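PDB 4BQH: Udp-n-acetylglucosamine pyrophosphorylase from Trypanosoma brucei, which probably catalyses the synthesis of UDP-N-acetylglucosamine and diphosphate from UTP and N-acetylglucosamine 1-phosphate. Local coordinates for residues A[82-88]-A[425-429]; A[305-311]-A[353-359]. All coordinates share one frame; numbering follows the deposited sequence.

Contact 1: A[82-88]-A[425-429]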
ATOM      1  N   PHE A  82     -10.165 -19.961   3.491  1.00 17.74           N
ATOM      2  CA  PHE A  82      -9.847 -18.565   3.795  1.00 15.80           C
ATOM      3  C   PHE A  82     -11.145 -17.776   3.902  1.00 14.39           C
ATOM      4  O   PHE A  82     -12.172 -18.207   3.382  1.00 14.03           O
ATOM      5  CB  PHE A  82      -8.945 -17.985   2.699  1.00 15.11           C
ATOM      6  CG  PHE A  82      -9.440 -18.238   1.299  1.00 14.78           C
ATOM      7  CD1 PHE A  82     -10.309 -17.337   0.669  1.00 14.95           C
ATOM      8  CD2 PHE A  82      -9.035 -19.376   0.597  1.00 15.07           C
ATOM      9  CE1 PHE A  82     -10.755 -17.570  -0.640  1.00 15.07           C
ATOM     10  CE2 PHE A  82      -9.480 -19.615  -0.694  1.00 15.30           C
ATOM     11  CZ  PHE A  82     -10.331 -18.716  -1.315  1.00 16.03           C
ATOM     12  N   PHE A  83     -11.094 -16.615   4.550  1.00 13.25           N
ATOM     13  CA  PHE A  83     -12.270 -15.764   4.718  1.00 12.06           C
ATOM     14  C   PHE A  83     -12.565 -15.132   3.352  1.00 12.54           C
ATOM     15  O   PHE A  83     -11.711 -14.410   2.800  1.00 11.98           O
ATOM     16  CB  PHE A  83     -11.922 -14.699   5.764  1.00 12.40           C
ATOM     17  CG  PHE A  83     -13.075 -13.832   6.219  1.00 12.14           C
ATOM     18  CD1 PHE A  83     -14.383 -14.321   6.296  1.00 12.87           C
ATOM     19  CD2 PHE A  83     -12.821 -12.526   6.612  1.00 12.73           C
ATOM     20  CE1 PHE A  83     -15.422 -13.499   6.747  1.00 12.36           C
ATOM     21  CE2 PHE A  83     -13.843 -11.701   7.066  1.00 13.33           C
ATOM     22  CZ  PHE A  83     -15.144 -12.191   7.125  1.00 12.26           C
ATOM     23  N   ASP A  84     -13.742 -15.435   2.808  1.00 11.25           N
ATOM     24  CA  ASP A  84     -14.105 -14.981   1.476  1.00 12.26           C
ATOM     25  C   ASP A  84     -15.337 -14.071   1.549  1.00 11.92           C
ATOM     26  O   ASP A  84     -16.441 -14.525   1.782  1.00 12.76           O
ATOM     27  CB  ASP A  84     -14.316 -16.180   0.549  1.00 12.71           C
ATOM     28  CG  ASP A  84     -14.429 -15.790  -0.928  1.00 12.70           C
ATOM     29  OD1 ASP A  84     -14.768 -14.634  -1.232  1.00 12.74           O
ATOM     30  OD2 ASP A  84     -14.144 -16.658  -1.781  1.00 14.05           O
ATOM     31  N   ILE A  85     -15.118 -12.781   1.345  1.00 11.78           N
ATOM     32  CA  ILE A  85     -16.209 -11.816   1.318  1.00 12.24           C
ATOM     33  C   ILE A  85     -16.301 -11.126  -0.058  1.00 12.07           C
ATOM     34  O   ILE A  85     -16.680  -9.970  -0.163  1.00 12.92           O
ATOM     35  CB  ILE A  85     -16.095 -10.840   2.508  1.00 13.02           C
ATOM     36  CG1 ILE A  85     -14.731 -10.148   2.532  1.00 13.45           C
ATOM     37  CG2 ILE A  85     -16.301 -11.601   3.811  1.00 12.92           C
ATOM     38  CD1 ILE A  85     -14.575  -9.097   3.617  1.00 14.81           C
ATOM     39  N   SER A  86     -16.025 -11.896  -1.109  1.00 11.77           N
ATOM     40  CA  SER A  86     -15.743 -11.340  -2.439  1.00 12.74           C
ATOM     41  C   SER A  86     -16.982 -11.051  -3.289  1.00 14.11           C
ATOM     42  O   SER A  86     -16.850 -10.576  -4.408  1.00 14.48           O
ATOM     43  CB  SER A  86     -14.736 -12.213  -3.210  1.00 12.94           C
ATOM     44  OG  SER A  86     -15.287 -13.495  -3.494  1.00 13.66           O
ATOM     45  N   SER A  87     -18.177 -11.284  -2.743  1.00 15.83           N
ATOM     46  CA  SER A  87     -19.413 -10.845  -3.437  1.00 17.98           C
ATOM     47  C   SER A  87     -20.536 -10.472  -2.467  1.00 19.27           C
ATOM     48  O   SER A  87     -20.486 -10.825  -1.291  1.00 17.70           O
ATOM     49  CB  SER A  87     -19.892 -11.918  -4.408  1.00 18.65           C
ATOM     50  OG  SER A  87     -20.224 -13.091  -3.697  1.00 21.56           O
ATOM     51  N   VAL A  88     -21.550  -9.762  -2.980  1.00 20.71           N
ATOM     52  CA  VAL A  88     -22.744  -9.422  -2.186  1.00 23.67           C
ATOM     53  C   VAL A  88     -23.305 -10.650  -1.464  1.00 23.60           C
ATOM     54  O   VAL A  88     -23.568 -10.599  -0.257  1.00 24.49           O
ATOM     55  CB  VAL A  88     -23.849  -8.742  -3.045  1.00 24.85           C
ATOM     56  CG1 VAL A  88     -25.141  -8.615  -2.247  1.00 28.12           C
ATOM     57  CG2 VAL A  88     -23.397  -7.362  -3.506  1.00 26.61           C
ATOM     58  N   ILE A 425      -5.484 -15.229   4.583  1.00  9.01           N
ATOM     59  CA  ILE A 425      -5.943 -14.590   3.344  1.00  8.95           C
ATOM     60  C   ILE A 425      -7.362 -14.091   3.570  1.00  9.40           C
ATOM     61  O   ILE A 425      -8.205 -14.819   4.143  1.00  9.25           O
ATOM     62  CB  ILE A 425      -5.987 -15.622   2.207  1.00  9.37           C
ATOM     63  CG1 ILE A 425      -4.548 -15.963   1.775  1.00  9.82           C
ATOM     64  CG2 ILE A 425      -6.822 -15.085   1.024  1.00  9.52           C
ATOM     65  CD1 ILE A 425      -4.428 -17.193   0.883  1.00 10.21           C
ATOM     66  N   MET A 426      -7.640 -12.870   3.106  1.00  9.52           N
ATOM     67  CA  MET A 426      -9.010 -12.345   3.071  1.00 10.48           C
ATOM     68  C   MET A 426      -9.329 -12.031   1.598  1.00 10.12           C
ATOM     69  O   MET A 426      -8.742 -11.133   1.019  1.00  9.95           O
ATOM     70  CB  MET A 426      -9.154 -11.104   3.966  1.00 11.91           C
ATOM     71  CG  MET A 426     -10.595 -10.601   4.082  1.00 14.46           C
ATOM     72  SD  MET A 426     -10.722  -9.355   5.399  1.00 20.88           S
ATOM     73  CE  MET A 426     -10.055  -7.967   4.612  1.00 17.80           C
ATOM     74  N   GLN A 427     -10.206 -12.832   1.004  1.00 10.13           N
ATOM     75  CA  GLN A 427     -10.569 -12.670  -0.406  1.00 10.13           C
ATOM     76  C   GLN A 427     -11.699 -11.636  -0.460  1.00  9.96           C
ATOM     77  O   GLN A 427     -12.743 -11.850   0.128  1.00 10.13           O
ATOM     78  CB  GLN A 427     -11.009 -14.008  -1.009  1.00 10.70           C
ATOM     79  CG  GLN A 427     -11.391 -13.943  -2.499  1.00 11.52           C
ATOM     80  CD  GLN A 427     -10.281 -14.412  -3.436  1.00 12.43           C
ATOM     81  OE1 GLN A 427      -9.139 -13.946  -3.358  1.00 13.21           O
ATOM     82  NE2 GLN A 427     -10.623 -15.336  -4.337  1.00 12.24           N
ATOM     83  N   VAL A 428     -11.463 -10.532  -1.165  1.00  9.75           N
ATOM     84  CA  VAL A 428     -12.379  -9.389  -1.182  1.00  9.97           C
ATOM     85  C   VAL A 428     -12.887  -9.116  -2.605  1.00 10.10           C
ATOM     86  O   VAL A 428     -12.371  -9.655  -3.578  1.00  9.38           O
ATOM     87  CB  VAL A 428     -11.745  -8.097  -0.582  1.00 10.44           C
ATOM     88  CG1 VAL A 428     -11.361  -8.302   0.876  1.00 10.58           C
ATOM     89  CG2 VAL A 428     -10.533  -7.617  -1.400  1.00 10.76           C
ATOM     90  N   ASP A 429     -13.898  -8.254  -2.674  1.00 11.08           N
ATOM     91  CA  ASP A 429     -14.566  -7.851  -3.887  1.00 12.53           C
ATOM     92  C   ASP A 429     -13.720  -6.796  -4.618  1.00 11.76           C
ATOM     93  O   ASP A 429     -13.618  -5.664  -4.154  1.00 11.33           O
ATOM     94  CB  ASP A 429     -15.926  -7.270  -3.440  1.00 14.77           C
ATOM     95  CG  ASP A 429     -16.944  -7.200  -4.546  1.00 17.57           C
ATOM     96  OD1 ASP A 429     -16.569  -6.807  -5.679  1.00 18.51           O
ATOM     97  OD2 ASP A 429     -18.145  -7.509  -4.241  1.00 19.55           O
TER
HETATM   98  O   HOH W   1     -13.291 -16.596  -4.441  1.00 14.81           O
HETATM   99  O   HOH W   2     -15.191  -7.404  -0.125  1.00 16.41           O
HETATM  100  O   HOH W   3     -21.143  -8.644  -5.604  1.00 40.20           O

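Contact 2: A[305-311]-A[353-359]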
ATOM      1  N   VAL A 305      -1.953 -10.687   7.370  1.00  7.35           N
ATOM      2  CA  VAL A 305      -3.162 -10.957   6.594  1.00  7.65           C
ATOM      3  C   VAL A 305      -2.989 -10.267   5.253  1.00  7.74           C
ATOM      4  O   VAL A 305      -2.574  -9.102   5.212  1.00  8.47           O
ATOM      5  CB  VAL A 305      -4.444 -10.413   7.268  1.00  7.57           C
ATOM      6  CG1 VAL A 305      -5.660 -10.875   6.492  1.00  7.42           C
ATOM      7  CG2 VAL A 305      -4.553 -10.923   8.706  1.00  7.40           C
ATOM      8  N   VAL A 306      -3.255 -11.001   4.165  1.00  7.79           N
ATOM      9  CA  VAL A 306      -3.230 -10.396   2.834  1.00  8.31           C
ATOM     10  C   VAL A 306      -4.639 -10.310   2.273  1.00  8.18           C
ATOM     11  O   VAL A 306      -5.492 -11.227   2.471  1.00  8.23           O
ATOM     12  CB  VAL A 306      -2.317 -11.155   1.840  1.00  8.14           C
ATOM     13  CG1 VAL A 306      -0.880 -11.186   2.387  1.00  8.63           C
ATOM     14  CG2 VAL A 306      -2.830 -12.573   1.601  1.00  8.65           C
ATOM     15  N   LYS A 307      -4.903  -9.206   1.580  1.00  8.42           N
ATOM     16  CA  LYS A 307      -6.131  -9.149   0.788  1.00  9.16           C
ATOM     17  C   LYS A 307      -5.862  -9.617  -0.627  1.00  9.52           C
ATOM     18  O   LYS A 307      -4.846  -9.269  -1.227  1.00  9.85           O
ATOM     19  CB  LYS A 307      -6.687  -7.726   0.720  1.00  9.79           C
ATOM     20  CG  LYS A 307      -7.537  -7.383   1.922  1.00 10.73           C
ATOM     21  CD  LYS A 307      -8.130  -5.991   1.700  1.00 10.82           C
ATOM     22  CE  LYS A 307      -9.040  -5.626   2.856  1.00 11.80           C
ATOM     23  NZ  LYS A 307      -9.404  -4.173   2.803  1.00 11.69           N
ATOM     24  N   THR A 308      -6.799 -10.376  -1.167  1.00  8.98           N
ATOM     25  CA  THR A 308      -6.657 -10.955  -2.511  1.00  9.65           C
ATOM     26  C   THR A 308      -8.000 -10.848  -3.205  1.00  9.88           C
ATOM     27  O   THR A 308      -9.020 -10.662  -2.542  1.00  9.45           O
ATOM     28  CB  THR A 308      -6.254 -12.435  -2.437  1.00  9.84           C
ATOM     29  OG1 THR A 308      -7.212 -13.159  -1.646  1.00 10.96           O
ATOM     30  CG2 THR A 308      -4.876 -12.562  -1.768  1.00  9.60           C
ATOM     31  N   CYS A 309      -7.998 -10.970  -4.529  1.00 10.72           N
ATOM     32  CA  CYS A 309      -9.235 -10.944  -5.317  1.00 11.02           C
ATOM     33  C   CYS A 309      -9.242 -12.138  -6.287  1.00 10.86           C
ATOM     34  O   CYS A 309      -8.176 -12.563  -6.735  1.00 10.01           O
ATOM     35  CB  CYS A 309      -9.285  -9.643  -6.144  1.00 12.55           C
ATOM     36  SG  CYS A 309      -9.448  -8.180  -5.092  1.00 15.94           S
ATOM     37  N   PRO A 310     -10.431 -12.649  -6.652  1.00 10.88           N
ATOM     38  CA  PRO A 310     -10.466 -13.621  -7.746  1.00 11.20           C
ATOM     39  C   PRO A 310      -9.825 -13.035  -9.026  1.00 11.58           C
ATOM     40  O   PRO A 310      -9.930 -11.826  -9.279  1.00 11.61           O
ATOM     41  CB  PRO A 310     -11.971 -13.861  -7.986  1.00 11.46           C
ATOM     42  CG  PRO A 310     -12.685 -13.267  -6.811  1.00 11.77           C
ATOM     43  CD  PRO A 310     -11.778 -12.263  -6.178  1.00 11.32           C
ATOM     44  N   LYS A 311      -9.174 -13.864  -9.830  1.00 11.77           N
ATOM     45  CA  LYS A 311      -8.641 -13.394 -11.115  1.00 13.37           C
ATOM     46  C   LYS A 311      -9.779 -13.017 -12.061  1.00 14.30           C
ATOM     47  O   LYS A 311     -10.844 -13.618 -12.010  1.00 14.04           O
ATOM     48  CB  LYS A 311      -7.744 -14.445 -11.789  1.00 13.91           C
ATOM     49  CG  LYS A 311      -6.541 -14.842 -10.931  1.00 15.10           C
ATOM     50  CD  LYS A 311      -5.256 -14.967 -11.731  1.00 16.66           C
ATOM     51  CE  LYS A 311      -5.407 -15.729 -13.033  1.00 17.77           C
ATOM     52  NZ  LYS A 311      -4.153 -15.860 -13.819  1.00 18.49           N
ATOM     53  N   ASN A 353      -6.688 -18.826  -7.420  1.00 11.33           N
ATOM     54  CA  ASN A 353      -7.661 -17.756  -7.629  1.00 10.74           C
ATOM     55  C   ASN A 353      -7.572 -16.656  -6.567  1.00 10.43           C
ATOM     56  O   ASN A 353      -8.519 -15.910  -6.355  1.00  9.86           O
ATOM     57  CB  ASN A 353      -9.079 -18.365  -7.650  1.00 11.31           C
ATOM     58  CG  ASN A 353     -10.088 -17.459  -8.341  1.00 11.50           C
ATOM     59  OD1 ASN A 353      -9.756 -16.757  -9.303  1.00 11.99           O
ATOM     60  ND2 ASN A 353     -11.332 -17.510  -7.878  1.00 12.11           N
ATOM     61  N   CYS A 354      -6.425 -16.553  -5.896  1.00  9.82           N
ATOM     62  CA  CYS A 354      -6.238 -15.456  -4.914  1.00 10.40           C
ATOM     63  C   CYS A 354      -5.177 -14.519  -5.452  1.00 10.26           C
ATOM     64  O   CYS A 354      -3.992 -14.692  -5.173  1.00 10.18           O
ATOM     65  CB  CYS A 354      -5.841 -16.005  -3.539  1.00 11.09           C
ATOM     66  SG  CYS A 354      -7.146 -17.009  -2.784  1.00 13.79           S
ATOM     67  N   ALA A 355      -5.604 -13.559  -6.267  1.00 10.21           N
ATOM     68  CA  ALA A 355      -4.663 -12.596  -6.874  1.00 10.10           C
ATOM     69  C   ALA A 355      -4.184 -11.527  -5.888  1.00  9.80           C
ATOM     70  O   ALA A 355      -4.964 -10.970  -5.106  1.00  9.54           O
ATOM     71  CB  ALA A 355      -5.305 -11.941  -8.098  1.00 10.29           C
ATOM     72  N   ASN A 356      -2.884 -11.242  -5.954  1.00 10.00           N
ATOM     73  CA  ASN A 356      -2.239 -10.277  -5.099  1.00 10.60           C
ATOM     74  C   ASN A 356      -2.611  -8.836  -5.480  1.00 11.16           C
ATOM     75  O   ASN A 356      -2.259  -8.382  -6.558  1.00 11.98           O
ATOM     76  CB  ASN A 356      -0.717 -10.486  -5.193  1.00 11.13           C
ATOM     77  CG  ASN A 356       0.048  -9.513  -4.327  1.00 11.01           C
ATOM     78  OD1 ASN A 356      -0.454  -9.068  -3.292  1.00 11.70           O
ATOM     79  ND2 ASN A 356       1.259  -9.171  -4.745  1.00 11.51           N
ATOM     80  N   ILE A 357      -3.302  -8.116  -4.588  1.00 11.85           N
ATOM     81  CA  ILE A 357      -3.607  -6.694  -4.835  1.00 12.17           C
ATOM     82  C   ILE A 357      -2.732  -5.750  -3.970  1.00 12.25           C
ATOM     83  O   ILE A 357      -3.019  -4.553  -3.834  1.00 12.58           O
ATOM     84  CB  ILE A 357      -5.118  -6.374  -4.710  1.00 12.76           C
ATOM     85  CG1 ILE A 357      -5.642  -6.640  -3.291  1.00 13.01           C
ATOM     86  CG2 ILE A 357      -5.918  -7.185  -5.743  1.00 13.02           C
ATOM     87  CD1 ILE A 357      -6.876  -5.825  -2.946  1.00 13.95           C
ATOM     88  N   SER A 358      -1.649  -6.291  -3.422  1.00 11.77           N
ATOM     89  CA  SER A 358      -0.667  -5.527  -2.638  1.00 12.14           C
ATOM     90  C   SER A 358      -1.341  -4.732  -1.523  1.00 11.43           C
ATOM     91  O   SER A 358      -1.103  -3.530  -1.357  1.00 11.72           O
ATOM     92  CB  SER A 358       0.195  -4.615  -3.526  1.00 14.46           C
ATOM     93  OG  SER A 358       0.717  -5.391  -4.577  1.00 16.79           O
ATOM     94  N   SER A 359      -2.181  -5.416  -0.760  1.00 10.41           N
ATOM     95  CA  SER A 359      -2.833  -4.812   0.380  1.00 10.67           C
ATOM     96  C   SER A 359      -2.640  -5.777   1.557  1.00 10.77           C
ATOM     97  O   SER A 359      -3.168  -6.892   1.531  1.00 10.23           O
ATOM     98  CB  SER A 359      -4.313  -4.627   0.082  1.00 11.17           C
ATOM     99  OG  SER A 359      -4.960  -4.079   1.214  1.00 12.56           O
TER
HETATM  100  O   HOH W   4      -2.241  -8.456  -0.997  1.00 15.62           O
HETATM  101  O   HOH W   5      -7.317  -2.487   2.225  1.00 20.98           O
HETATM  102  O   HOH W   6     -11.441 -16.129 -11.289  1.00 21.65           O

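Contact 1: A[82-88]-A[425-429]
The carboxylate of Asp84 lies alongside the side chain of Gln427 without bonding to it directly: Asp84 OD1 rests 3.7 Å from Gln427 CG, the carboxylate and amide planes stand 88° apart, and a water joins Asp84 OD2 to Gln427 NE2. Asp84 OD1 bonds within its own segment, accepting from the N and the OG of Ser86. The first bond closes an Asx turn; the second, 2.6 Å from Ser86 OG, uses the syn lone pair of Asp84 OD1. The two strands run parallel here. Gln427 N donates to Phe83 O at 2.8 Å and Gln427 O accepts from Ile85 N at 2.8 Å, whereas the bond from Phe83 N to Ile425 O is weak. With Phe82 CG between its backbone N and carbonyl carbon (chi1 49°), the ring lies over toward Ile425 CG2 and Gln427 CB, its CE1 3.6 Å from the latter. On the other face Phe83 and Met426 lie side by side, with Phe83 CD2 3.9 Å from Met426 CG and the sulfur in an oblique Met-aromatic contact; helices 95-110 and 291-300 pack against this ring. The bend of Gln427 at chi2 (99°) carries its amide to Thr308 and to the carbonyl of Asn353. Farther along, Ile85 O and Asp429 N share a water. Arg91 bonds to Ile85 O and forms a salt bridge with Asp429 OD2, so the segments stay joined through a charge and a water where direct backbone bonds have stopped.

Contact 2: A[305-311]-A[353-359]
The amide of Asn353 is met from outside its carbonyl plane by Lys311 N, which bonds to OD1 at 3.0 Å from a position 41° out of that plane, while Pro310 CB touches Asn353 ND2 at 3.7 Å. A water bonded to the same OD1 also reaches Lys311 O, so that the side chain of Asn353 holds the chain just after strand 305-309. With CG anti to the backbone N (chi1 -159°), the amide swings over to Pro310 and Lys311. The motif is an antiparallel strand pair within the mixed central sheet of this GT-A-type nucleotidyltransferase. Cys309 and Ala355 form a hydrogen-bonded pair, N to O in both directions, and the bond from Ala355 N to Cys309 O is 2.8 Å long. At the neighbouring non-hydrogen-bonded pair, Thr308 and Asn356, the carbonyl of Ala355 receives a close CA-H...O contact, 3.1 Å from Thr308 CA.

Thr308, whose hydroxyl has its polar partner in Gln427, sets its CB and OG1 against Cys354 CB. The chain then turns a corner at Ser358, helped by an Asx turn in which Asn356 OD1 accepts from Ser358 N. Beyond it Lys307 N bonds to Ser359 O at 2.9 Å, and a water accepts from Ser359 N and lies 2.7 Å from Lys307 O. The extended lysine runs past Ser359 OG; its NZ makes salt bridges with Glu433 and Asp290 and shares a second water with that hydroxyl. Between the two ends of the pairing, Ile357 points into strand 305-309: its CG1 rests on Lys307 O, and its CG2 lies 3.7 Å from Cys309 SG.

In the fold
Contacts 1 and 2 lie on one mixed sheet, their centres about 9 Å apart. Strand 304-309, half of contact 2, also borders 423-427 of contact 1: it pairs in parallel with 423-427, which in turn pairs with 83-84, and antiparallel with both 355-357 and 359-363. The backbones of the two contacts meet at Met426 N and Val306 O, 2.8 Å apart and probably hydrogen-bonded. Side chains continue the link: Gln427 OE1 lies 2.7 Å from Thr308 OG1, a probable hydrogen bond, and NE2 of the same amide bonds Asn353 O, so Gln427 reaches both segments of contact 2. The inhibitor pocket draws on residues between 48 and 401, so 425-429 is not among them.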